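Local atomic coordinates of ecdysteroid-phosphate phosphatase (Bombyx mori, PDB entry 3C7T), a protein that dephosphorylates inactive ecdysteroid phosphates, ecdysone 22-phosphate above all, to release the active hormone, and also acts as a protein tyrosine phosphatase. Residues Trp65-Arg76 and Glu95-Arg105; Arg35-Leu44 and Asp57-Trp65. All coordinates share one frame; numbering follows the deposited sequence.

Interaction 1: Trp65-Arg76 and Glu95-Arg105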
loop_
_atom_site.group_PDB
_atom_site.type_symbol
_atom_site.label_atom_id
_atom_site.label_comp_id
_atom_site.label_asym_id
_atom_site.label_seq_id
_atom_site.Cartn_x
_atom_site.Cartn_y
_atom_site.Cartn_z
ATOM N N TRP A 65 -3.142 -5.900 -3.753
ATOM C CA TRP A 65 -2.094 -6.333 -4.688
ATOM C C TRP A 65 -0.694 -6.044 -4.151
ATOM O O TRP A 65 0.170 -6.908 -4.208
ATOM C CB TRP A 65 -2.259 -5.624 -6.021
ATOM C CG TRP A 65 -3.280 -6.252 -6.878
ATOM C CD1 TRP A 65 -4.631 -6.032 -6.844
ATOM C CD2 TRP A 65 -3.046 -7.201 -7.924
ATOM N NE1 TRP A 65 -5.256 -6.794 -7.829
ATOM C CE2 TRP A 65 -4.300 -7.509 -8.500
ATOM C CE3 TRP A 65 -1.881 -7.808 -8.452
ATOM C CZ2 TRP A 65 -4.437 -8.419 -9.572
ATOM C CZ3 TRP A 65 -2.016 -8.705 -9.521
ATOM C CH2 TRP A 65 -3.286 -8.991 -10.069
ATOM N N PHE A 66 -0.489 -4.835 -3.630
ATOM C CA PHE A 66 0.835 -4.413 -3.113
ATOM C C PHE A 66 1.286 -5.241 -1.910
ATOM O O PHE A 66 2.439 -5.658 -1.809
ATOM C CB PHE A 66 0.757 -2.931 -2.742
ATOM C CG PHE A 66 2.063 -2.335 -2.334
ATOM C CD1 PHE A 66 3.107 -2.204 -3.243
ATOM C CD2 PHE A 66 2.244 -1.883 -1.032
ATOM C CE1 PHE A 66 4.336 -1.623 -2.843
ATOM C CE2 PHE A 66 3.465 -1.294 -0.624
ATOM C CZ PHE A 66 4.511 -1.182 -1.540
ATOM N N GLN A 67 0.357 -5.518 -0.993
ATOM C CA GLN A 67 0.631 -6.441 0.127
ATOM C C GLN A 67 1.105 -7.805 -0.345
ATOM O O GLN A 67 2.079 -8.347 0.196
ATOM C CB GLN A 67 -0.635 -6.612 0.991
ATOM C CG GLN A 67 -1.029 -5.316 1.707
ATOM C CD GLN A 67 -2.415 -5.367 2.396
ATOM O OE1 GLN A 67 -3.307 -6.134 1.986
ATOM N NE2 GLN A 67 -2.625 -4.491 3.416
ATOM N N ALA A 68 0.442 -8.347 -1.362
ATOM C CA ALA A 68 0.828 -9.682 -1.898
ATOM C C ALA A 68 2.208 -9.593 -2.549
ATOM O O ALA A 68 3.044 -10.483 -2.408
ATOM C CB ALA A 68 -0.217 -10.152 -2.894
ATOM N N GLN A 69 2.442 -8.501 -3.265
ATOM C CA GLN A 69 3.734 -8.257 -3.911
ATOM C C GLN A 69 4.872 -8.180 -2.907
ATOM O O GLN A 69 5.932 -8.731 -3.143
ATOM C CB GLN A 69 3.683 -6.980 -4.725
ATOM C CG GLN A 69 2.816 -7.114 -5.942
ATOM C CD GLN A 69 2.365 -5.780 -6.531
ATOM O OE1 GLN A 69 2.854 -4.707 -6.156
ATOM N NE2 GLN A 69 1.426 -5.851 -7.461
ATOM N N LEU A 70 4.639 -7.511 -1.781
ATOM C CA LEU A 70 5.638 -7.406 -0.732
ATOM C C LEU A 70 6.043 -8.762 -0.173
ATOM O O LEU A 70 7.245 -8.992 0.133
ATOM C CB LEU A 70 5.134 -6.520 0.399
ATOM C CG LEU A 70 5.085 -5.046 0.044
ATOM C CD1 LEU A 70 4.388 -4.351 1.230
ATOM C CD2 LEU A 70 6.494 -4.476 -0.227
ATOM N N VAL A 71 5.061 -9.653 -0.029
ATOM C CA VAL A 71 5.363 -11.020 0.391
ATOM C C VAL A 71 6.230 -11.757 -0.664
ATOM O O VAL A 71 7.275 -12.332 -0.319
ATOM C CB VAL A 71 4.089 -11.820 0.760
ATOM C CG1 VAL A 71 4.471 -13.295 1.130
ATOM C CG2 VAL A 71 3.317 -11.129 1.904
ATOM N N GLY A 72 5.819 -11.705 -1.934
ATOM C CA GLY A 72 6.599 -12.357 -3.031
ATOM C C GLY A 72 8.027 -11.810 -3.085
ATOM O O GLY A 72 9.004 -12.583 -3.167
ATOM N N GLU A 73 8.152 -10.483 -2.988
ATOM C CA GLU A 73 9.453 -9.779 -2.967
ATOM C C GLU A 73 10.292 -10.267 -1.780
ATOM O O GLU A 73 11.497 -10.507 -1.919
ATOM C CB GLU A 73 9.246 -8.254 -2.920
ATOM C CG GLU A 73 10.515 -7.370 -3.088
ATOM C CD GLU A 73 10.307 -5.884 -2.686
ATOM O OE1 GLU A 73 9.811 -5.595 -1.584
ATOM O OE2 GLU A 73 10.679 -4.982 -3.467
ATOM N N GLY A 74 9.651 -10.430 -0.621
ATOM C CA GLY A 74 10.337 -10.833 0.598
ATOM C C GLY A 74 10.867 -12.249 0.463
ATOM O O GLY A 74 11.978 -12.549 0.938
ATOM N N MET A 75 10.085 -13.095 -0.211
ATOM C CA MET A 75 10.490 -14.471 -0.496
ATOM C C MET A 75 11.710 -14.465 -1.429
ATOM O O MET A 75 12.690 -15.170 -1.171
ATOM C CB MET A 75 9.306 -15.256 -1.092
ATOM C CG MET A 75 9.374 -16.763 -0.782
ATOM S SD MET A 75 8.849 -17.131 0.899
ATOM C CE MET A 75 7.048 -17.193 0.755
ATOM N N ARG A 76 11.650 -13.650 -2.493
ATOM C CA ARG A 76 12.758 -13.478 -3.440
ATOM C C ARG A 76 14.023 -12.992 -2.722
ATOM O O ARG A 76 15.122 -13.501 -2.966
ATOM C CB ARG A 76 12.357 -12.516 -4.579
ATOM C CG ARG A 76 13.501 -12.120 -5.568
ATOM C CD ARG A 76 12.967 -11.561 -6.873
ATOM N NE ARG A 76 11.942 -10.526 -6.696
ATOM C CZ ARG A 76 12.167 -9.211 -6.613
ATOM N NH1 ARG A 76 13.406 -8.707 -6.693
ATOM N NH2 ARG A 76 11.132 -8.385 -6.461
ATOM N N GLU A 95 -6.073 -13.183 -7.286
ATOM C CA GLU A 95 -5.304 -11.953 -7.441
ATOM C C GLU A 95 -4.153 -11.871 -6.460
ATOM O O GLU A 95 -3.094 -11.379 -6.826
ATOM C CB GLU A 95 -6.194 -10.720 -7.330
ATOM C CG GLU A 95 -7.217 -10.595 -8.467
ATOM C CD GLU A 95 -8.013 -9.281 -8.376
ATOM O OE1 GLU A 95 -8.449 -8.912 -7.262
ATOM O OE2 GLU A 95 -8.219 -8.621 -9.418
ATOM N N THR A 96 -4.329 -12.382 -5.242
ATOM C CA THR A 96 -3.216 -12.400 -4.296
ATOM C C THR A 96 -2.094 -13.279 -4.863
ATOM O O THR A 96 -0.903 -12.942 -4.771
ATOM C CB THR A 96 -3.664 -12.860 -2.925
ATOM O OG1 THR A 96 -4.702 -11.974 -2.482
ATOM C CG2 THR A 96 -2.463 -12.835 -1.895
ATOM N N ALA A 97 -2.489 -14.396 -5.456
ATOM C CA ALA A 97 -1.513 -15.327 -6.035
ATOM C C ALA A 97 -0.706 -14.633 -7.128
ATOM O O ALA A 97 0.527 -14.791 -7.193
ATOM C CB ALA A 97 -2.242 -16.575 -6.576
ATOM N N GLN A 98 -1.387 -13.878 -7.994
ATOM C CA GLN A 98 -0.671 -13.160 -9.039
ATOM C C GLN A 98 0.251 -12.078 -8.471
ATOM O O GLN A 98 1.394 -11.980 -8.897
ATOM C CB GLN A 98 -1.620 -12.555 -10.076
ATOM C CG GLN A 98 -0.882 -11.975 -11.298
ATOM C CD GLN A 98 -0.079 -13.031 -12.025
ATOM O OE1 GLN A 98 -0.599 -14.100 -12.350
ATOM N NE2 GLN A 98 1.202 -12.747 -12.274
ATOM N N GLY A 99 -0.234 -11.267 -7.519
ATOM C CA GLY A 99 0.633 -10.262 -6.877
ATOM C C GLY A 99 1.845 -10.922 -6.240
ATOM O O GLY A 99 2.980 -10.460 -6.400
ATOM N N PHE A 100 1.625 -12.053 -5.575
ATOM C CA PHE A 100 2.722 -12.779 -4.944
ATOM C C PHE A 100 3.778 -13.168 -6.006
ATOM O O PHE A 100 4.993 -12.924 -5.854
ATOM C CB PHE A 100 2.167 -14.022 -4.223
ATOM C CG PHE A 100 3.227 -14.935 -3.704
ATOM C CD1 PHE A 100 3.899 -14.638 -2.517
ATOM C CD2 PHE A 100 3.538 -16.123 -4.379
ATOM C CE1 PHE A 100 4.888 -15.472 -2.033
ATOM C CE2 PHE A 100 4.523 -16.971 -3.888
ATOM C CZ PHE A 100 5.195 -16.638 -2.709
ATOM N N LEU A 101 3.300 -13.773 -7.091
ATOM C CA LEU A 101 4.189 -14.183 -8.193
ATOM C C LEU A 101 4.886 -13.012 -8.860
ATOM O O LEU A 101 6.036 -13.140 -9.308
ATOM C CB LEU A 101 3.409 -15.035 -9.229
ATOM C CG LEU A 101 2.950 -16.409 -8.748
ATOM C CD1 LEU A 101 2.023 -17.069 -9.783
ATOM C CD2 LEU A 101 4.123 -17.325 -8.440
ATOM N N ASP A 102 4.210 -11.869 -8.930
ATOM C CA ASP A 102 4.820 -10.656 -9.487
ATOM C C ASP A 102 5.993 -10.193 -8.597
ATOM O O ASP A 102 7.062 -9.834 -9.093
ATOM C CB ASP A 102 3.800 -9.525 -9.617
ATOM C CG ASP A 102 2.766 -9.758 -10.724
ATOM O OD1 ASP A 102 2.967 -10.616 -11.604
ATOM O OD2 ASP A 102 1.724 -9.054 -10.701
ATOM N N GLY A 103 5.785 -10.196 -7.282
ATOM C CA GLY A 103 6.821 -9.770 -6.331
ATOM C C GLY A 103 8.002 -10.728 -6.363
ATOM O O GLY A 103 9.187 -10.307 -6.322
ATOM N N LEU A 104 7.677 -12.014 -6.452
ATOM C CA LEU A 104 8.651 -13.105 -6.552
ATOM C C LEU A 104 9.472 -13.090 -7.853
ATOM O O LEU A 104 10.568 -13.651 -7.911
ATOM C CB LEU A 104 7.924 -14.451 -6.402
ATOM C CG LEU A 104 8.698 -15.756 -6.208
ATOM C CD1 LEU A 104 9.643 -15.671 -4.999
ATOM C CD2 LEU A 104 7.756 -16.940 -6.075
ATOM N N ARG A 105 8.960 -12.419 -8.878
ATOM C CA ARG A 105 9.501 -12.523 -10.233
ATOM C C ARG A 105 9.618 -13.985 -10.658
ATOM O O ARG A 105 10.612 -14.398 -11.257
ATOM C CB ARG A 105 10.836 -11.778 -10.348
ATOM C CG ARG A 105 10.670 -10.287 -10.216
ATOM C CD ARG A 105 12.002 -9.531 -10.262
ATOM N NE ARG A 105 11.775 -8.108 -9.980
ATOM C CZ ARG A 105 12.697 -7.146 -10.075
ATOM N NH1 ARG A 105 13.952 -7.421 -10.427
ATOM N NH2 ARG A 105 12.368 -5.893 -9.794
HETATM O O HOH W 1 -8.030 -5.975 -8.027
#
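Two helices of the histidine phosphatase domain, 62-77 and 91-104, pack through a seam of glycines in which Gly72 meets Phe100, Gly103 and Leu104, while Gly99 lies against Ala68 and Gln69. Their axes come within 6.3 Å at a crossing angle of -39°, and the CA atoms of Gly72 and Leu104 lie 4.1 Å apart. With no side chain on Gly72 or Gly103 to intervene, the backbones touch directly, Gly72 C lying 3.4 Å from Leu104 N. CA-H...O contacts pass both ways, for example from Gly72 CA to Phe100 O (3.3 Å) and from Gly103 CA to Gln69 O (3.5 Å).

Aromatic knobs fill holes on each helix. Phe100, its CG anti to the backbone N (chi1 172°), swings its ring back among Ala68, Val71, Gly72 and Met75, with Val71 CG1 and Met75 CE at the ring edge. Trp65 sits among Glu95, Gln98, Gly99 and Asp102, its CZ2 3.7 Å from Glu95 CB; its NE1 donates to a water that binds Glu95 OE2 weakly, while Glu95 OE1 is hydrogen-bonded to Leu60 N.

At the C-terminal end, Arg76 bends at chi3 and grips Gly103 O side-on through NE (2.8 Å) and NH2 (2.7 Å), the oxygen lying in the guanidinium plane. Arg105, the positive-phi residue of a Schellman motif, stacks its guanidinium on that of Arg76, planes 10° apart, despite the like charges.

Thr96 CG2 packs on Ala68 CB, while OG1 bonds to Arg92 O and Gly13 N beside His12, the residue phosphorylated during catalysis. Gly99 and Gly103, four apart, make this a GxxxG-type close helix crossing, in a helix layer on the central sheet of the histidine phosphatase fold.

Interaction 2: Arg35-Leu44 and Asp57-Trp65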
loop_
_atom_site.group_PDB
_atom_site.type_symbol
_atom_site.label_atom_id
_atom_site.label_comp_id
_atom_site.label_asym_id
_atom_site.label_seq_id
_atom_site.Cartn_x
_atom_site.Cartn_y
_atom_site.Cartn_z
ATOM N N ARG A 35 -13.295 4.196 -12.295
ATOM C CA ARG A 35 -12.520 4.201 -11.049
ATOM C C ARG A 35 -12.784 5.522 -10.306
ATOM O O ARG A 35 -12.509 6.617 -10.834
ATOM C CB ARG A 35 -11.028 4.045 -11.332
ATOM C CG ARG A 35 -10.179 3.885 -10.057
ATOM C CD ARG A 35 -8.707 3.922 -10.374
ATOM N NE ARG A 35 -8.276 5.221 -10.896
ATOM C CZ ARG A 35 -7.024 5.691 -10.810
ATOM N NH1 ARG A 35 -6.077 5.002 -10.173
ATOM N NH2 ARG A 35 -6.739 6.874 -11.340
ATOM N N LYS A 36 -13.312 5.440 -9.092
ATOM C CA LYS A 36 -13.599 6.644 -8.336
ATOM C C LYS A 36 -12.704 6.864 -7.105
ATOM O O LYS A 36 -12.943 7.793 -6.325
ATOM C CB LYS A 36 -15.077 6.659 -7.950
ATOM C CG LYS A 36 -15.939 6.722 -9.228
ATOM C CD LYS A 36 -17.210 7.451 -9.040
ATOM C CE LYS A 36 -17.964 7.460 -10.343
ATOM N NZ LYS A 36 -19.418 7.459 -10.032
ATOM N N ASP A 37 -11.700 6.004 -6.947
ATOM C CA ASP A 37 -10.768 6.103 -5.823
ATOM C C ASP A 37 -9.446 5.521 -6.269
ATOM O O ASP A 37 -9.435 4.553 -7.027
ATOM C CB ASP A 37 -11.301 5.298 -4.625
ATOM C CG ASP A 37 -10.523 5.595 -3.323
ATOM O OD1 ASP A 37 -10.828 6.605 -2.665
ATOM O OD2 ASP A 37 -9.628 4.799 -2.961
ATOM N N LEU A 38 -8.333 6.076 -5.781
ATOM C CA LEU A 38 -7.015 5.580 -6.224
ATOM C C LEU A 38 -6.715 4.173 -5.760
ATOM O O LEU A 38 -5.907 3.497 -6.376
ATOM C CB LEU A 38 -5.872 6.501 -5.802
ATOM C CG LEU A 38 -5.921 7.907 -6.353
ATOM C CD1 LEU A 38 -4.756 8.662 -5.704
ATOM C CD2 LEU A 38 -5.789 7.877 -7.888
ATOM N N ASN A 39 -7.351 3.737 -4.672
ATOM C CA ASN A 39 -7.132 2.399 -4.171
ATOM C C ASN A 39 -8.115 1.377 -4.790
ATOM O O ASN A 39 -8.092 0.191 -4.456
ATOM C CB ASN A 39 -7.187 2.424 -2.623
ATOM C CG ASN A 39 -6.640 1.174 -1.987
ATOM O OD1 ASN A 39 -5.692 0.562 -2.490
ATOM N ND2 ASN A 39 -7.226 0.793 -0.843
ATOM N N LEU A 40 -8.940 1.812 -5.746
ATOM C CA LEU A 40 -9.780 0.865 -6.500
ATOM C C LEU A 40 -9.054 0.321 -7.753
ATOM O O LEU A 40 -8.120 0.959 -8.271
ATOM C CB LEU A 40 -11.118 1.514 -6.911
ATOM C CG LEU A 40 -12.154 1.705 -5.806
ATOM C CD1 LEU A 40 -13.248 2.632 -6.254
ATOM C CD2 LEU A 40 -12.741 0.369 -5.360
ATOM N N PRO A 41 -9.492 -0.848 -8.257
ATOM C CA PRO A 41 -8.875 -1.359 -9.502
ATOM C C PRO A 41 -8.894 -0.328 -10.632
ATOM O O PRO A 41 -9.822 0.465 -10.734
ATOM C CB PRO A 41 -9.750 -2.551 -9.859
ATOM C CG PRO A 41 -10.343 -2.995 -8.522
ATOM C CD PRO A 41 -10.550 -1.746 -7.743
ATOM N N LEU A 42 -7.861 -0.334 -11.469
ATOM C CA LEU A 42 -7.819 0.551 -12.638
ATOM C C LEU A 42 -8.963 0.240 -13.621
ATOM O O LEU A 42 -9.559 1.149 -14.220
ATOM C CB LEU A 42 -6.475 0.403 -13.345
ATOM C CG LEU A 42 -5.252 0.976 -12.618
ATOM C CD1 LEU A 42 -3.968 0.581 -13.339
ATOM C CD2 LEU A 42 -5.388 2.478 -12.530
ATOM N N LYS A 43 -9.251 -1.045 -13.766
ATOM C CA LYS A 43 -10.322 -1.523 -14.640
ATOM C C LYS A 43 -10.760 -2.864 -14.089
ATOM O O LYS A 43 -10.033 -3.492 -13.323
ATOM C CB LYS A 43 -9.813 -1.689 -16.083
ATOM C CG LYS A 43 -8.834 -2.848 -16.277
ATOM C CD LYS A 43 -8.377 -2.968 -17.735
ATOM C CE LYS A 43 -9.427 -3.688 -18.584
ATOM N NZ LYS A 43 -9.055 -3.750 -20.041
ATOM N N LEU A 44 -11.948 -3.294 -14.482
ATOM C CA LEU A 44 -12.450 -4.605 -14.090
ATOM C C LEU A 44 -12.590 -5.457 -15.335
ATOM O O LEU A 44 -13.223 -5.039 -16.299
ATOM C CB LEU A 44 -13.802 -4.474 -13.388
ATOM C CG LEU A 44 -13.776 -3.691 -12.063
ATOM C CD1 LEU A 44 -15.183 -3.510 -11.525
ATOM C CD2 LEU A 44 -12.905 -4.377 -11.044
ATOM N N ASP A 57 -18.134 -11.349 -5.374
ATOM C CA ASP A 57 -16.782 -11.905 -5.489
ATOM C C ASP A 57 -15.811 -10.739 -5.659
ATOM O O ASP A 57 -15.351 -10.445 -6.761
ATOM C CB ASP A 57 -16.735 -12.914 -6.668
ATOM C CG ASP A 57 -15.378 -13.651 -6.796
ATOM O OD1 ASP A 57 -14.706 -13.917 -5.749
ATOM O OD2 ASP A 57 -15.011 -13.971 -7.959
ATOM N N THR A 58 -15.526 -10.073 -4.536
ATOM C CA THR A 58 -14.742 -8.818 -4.520
ATOM C C THR A 58 -13.320 -8.913 -5.109
ATOM O O THR A 58 -12.639 -9.926 -4.932
ATOM C CB THR A 58 -14.665 -8.279 -3.078
ATOM O OG1 THR A 58 -14.158 -6.938 -3.094
ATOM C CG2 THR A 58 -13.791 -9.196 -2.211
ATOM N N PRO A 59 -12.871 -7.870 -5.834
ATOM C CA PRO A 59 -11.448 -7.743 -6.205
ATOM C C PRO A 59 -10.620 -7.367 -4.973
ATOM O O PRO A 59 -11.182 -6.931 -3.957
ATOM C CB PRO A 59 -11.444 -6.535 -7.142
ATOM C CG PRO A 59 -12.863 -6.325 -7.561
ATOM C CD PRO A 59 -13.686 -6.778 -6.394
ATOM N N LEU A 60 -9.296 -7.495 -5.076
ATOM C CA LEU A 60 -8.400 -6.786 -4.144
ATOM C C LEU A 60 -8.367 -5.306 -4.472
ATOM O O LEU A 60 -8.532 -4.927 -5.623
ATOM C CB LEU A 60 -6.965 -7.293 -4.284
ATOM C CG LEU A 60 -6.614 -8.749 -4.005
ATOM C CD1 LEU A 60 -5.118 -8.928 -4.248
ATOM C CD2 LEU A 60 -6.997 -9.112 -2.546
ATOM N N THR A 61 -8.078 -4.491 -3.459
ATOM C CA THR A 61 -7.742 -3.075 -3.644
ATOM C C THR A 61 -6.334 -3.022 -4.256
ATOM O O THR A 61 -5.637 -4.056 -4.314
ATOM C CB THR A 61 -7.688 -2.354 -2.295
ATOM O OG1 THR A 61 -6.745 -3.011 -1.453
ATOM C CG2 THR A 61 -9.095 -2.394 -1.640
ATOM N N ARG A 62 -5.921 -1.830 -4.688
ATOM C CA ARG A 62 -4.518 -1.601 -5.104
ATOM C C ARG A 62 -3.566 -2.001 -3.985
ATOM O O ARG A 62 -2.550 -2.663 -4.239
ATOM C CB ARG A 62 -4.286 -0.148 -5.558
ATOM C CG ARG A 62 -5.025 0.273 -6.864
ATOM C CD ARG A 62 -4.580 -0.515 -8.094
ATOM N NE ARG A 62 -3.145 -0.359 -8.372
ATOM C CZ ARG A 62 -2.602 0.631 -9.076
ATOM N NH1 ARG A 62 -3.354 1.600 -9.558
ATOM N NH2 ARG A 62 -1.276 0.670 -9.261
ATOM N N LEU A 63 -3.898 -1.624 -2.752
ATOM C CA LEU A 63 -3.066 -1.957 -1.606
ATOM C C LEU A 63 -3.002 -3.480 -1.459
ATOM O O LEU A 63 -1.972 -4.028 -1.113
ATOM C CB LEU A 63 -3.638 -1.351 -0.330
ATOM C CG LEU A 63 -2.878 -1.688 0.949
ATOM C CD1 LEU A 63 -1.345 -1.555 0.764
ATOM C CD2 LEU A 63 -3.396 -0.856 2.100
ATOM N N GLY A 64 -4.120 -4.160 -1.687
ATOM C CA GLY A 64 -4.148 -5.632 -1.554
ATOM C C GLY A 64 -3.179 -6.332 -2.494
ATOM O O GLY A 64 -2.479 -7.259 -2.098
ATOM N N TRP A 65 -3.142 -5.900 -3.753
ATOM C CA TRP A 65 -2.094 -6.333 -4.688
ATOM C C TRP A 65 -0.694 -6.044 -4.151
ATOM O O TRP A 65 0.170 -6.908 -4.208
ATOM C CB TRP A 65 -2.259 -5.624 -6.021
ATOM C CG TRP A 65 -3.280 -6.252 -6.878
ATOM C CD1 TRP A 65 -4.631 -6.032 -6.844
ATOM C CD2 TRP A 65 -3.046 -7.201 -7.924
ATOM N NE1 TRP A 65 -5.256 -6.794 -7.829
ATOM C CE2 TRP A 65 -4.300 -7.509 -8.500
ATOM C CE3 TRP A 65 -1.881 -7.808 -8.452
ATOM C CZ2 TRP A 65 -4.437 -8.419 -9.572
ATOM C CZ3 TRP A 65 -2.016 -8.705 -9.521
ATOM C CH2 TRP A 65 -3.286 -8.991 -10.069
HETATM O O HOH W 2 -6.180 2.590 -8.806
#
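Asn39 and the first turn of helix 62-77 are joined by two direct hydrogen bonds. Arg62 N donates to Asn39 O at 3.0 Å, nearly straight (166°) but from above the carbonyl plane, while Leu63 N reaches Asn39 OD1 at 2.8 Å and lies in the plane of that side-chain carbonyl. The side chain arrives there because CG stands anti to the backbone N (chi1 -166°), which carries the amide across to the helix start. The other amide atom, ND2, passes 3.5 Å from Thr61 CB and is bound by Glu14 and by Ile249 O of the second subunit.

Thr61 is the N-cap: its OG1 accepts from Gly64 N and also bonds Glu14. Asn39 thus takes up two further N-H groups of the first turn, adding to the cap from outside the helix. An Asx turn, Asp37 OD2 to Asn39 N, together with the type I turn Asp37-Leu40, shapes the loop that presents it.

A water supplies the remaining polar link, donating to Leu38 O and Leu40 O and accepting from NH1 of Arg35 and of Arg62. Arg62, curled at chi2 and chi3, lays CG 3.4 Å from Leu38 O; Leu42 CG packs on its guanidinium at NH1, which also forms a salt bridge with Glu73 of the second subunit.

Apolar contacts lie farther along the loop. Pro41 CG meets Pro59 CB at 4.0 Å, the side chains crossing at about a right angle, and Leu44 CD2 touches Pro59 CG.

How the interactions relate
Both interactions use helix 62-77 and share Trp65: interaction 2 fixes the helix's N-terminal start against a loop, and interaction 1 packs its later turns against helix 91-104. Interaction 1 buries more surface, 771 against 398 Å², and its centre lies about 12 Å from the chain centre, compared with about 16 Å. Close backbone packing and aromatic knobs dominate in the first, direct and water-mediated polar bonds in the second. They meet where Glu95 OE1 probably accepts from Leu60 N (2.7 Å) and Leu60 packs on Thr96, close to His12. Both also touch the second subunit: among other contacts, Glu73 of interaction 1 and Arg62 of interaction 2 each pair with the opposite charge on that neighbouring chain.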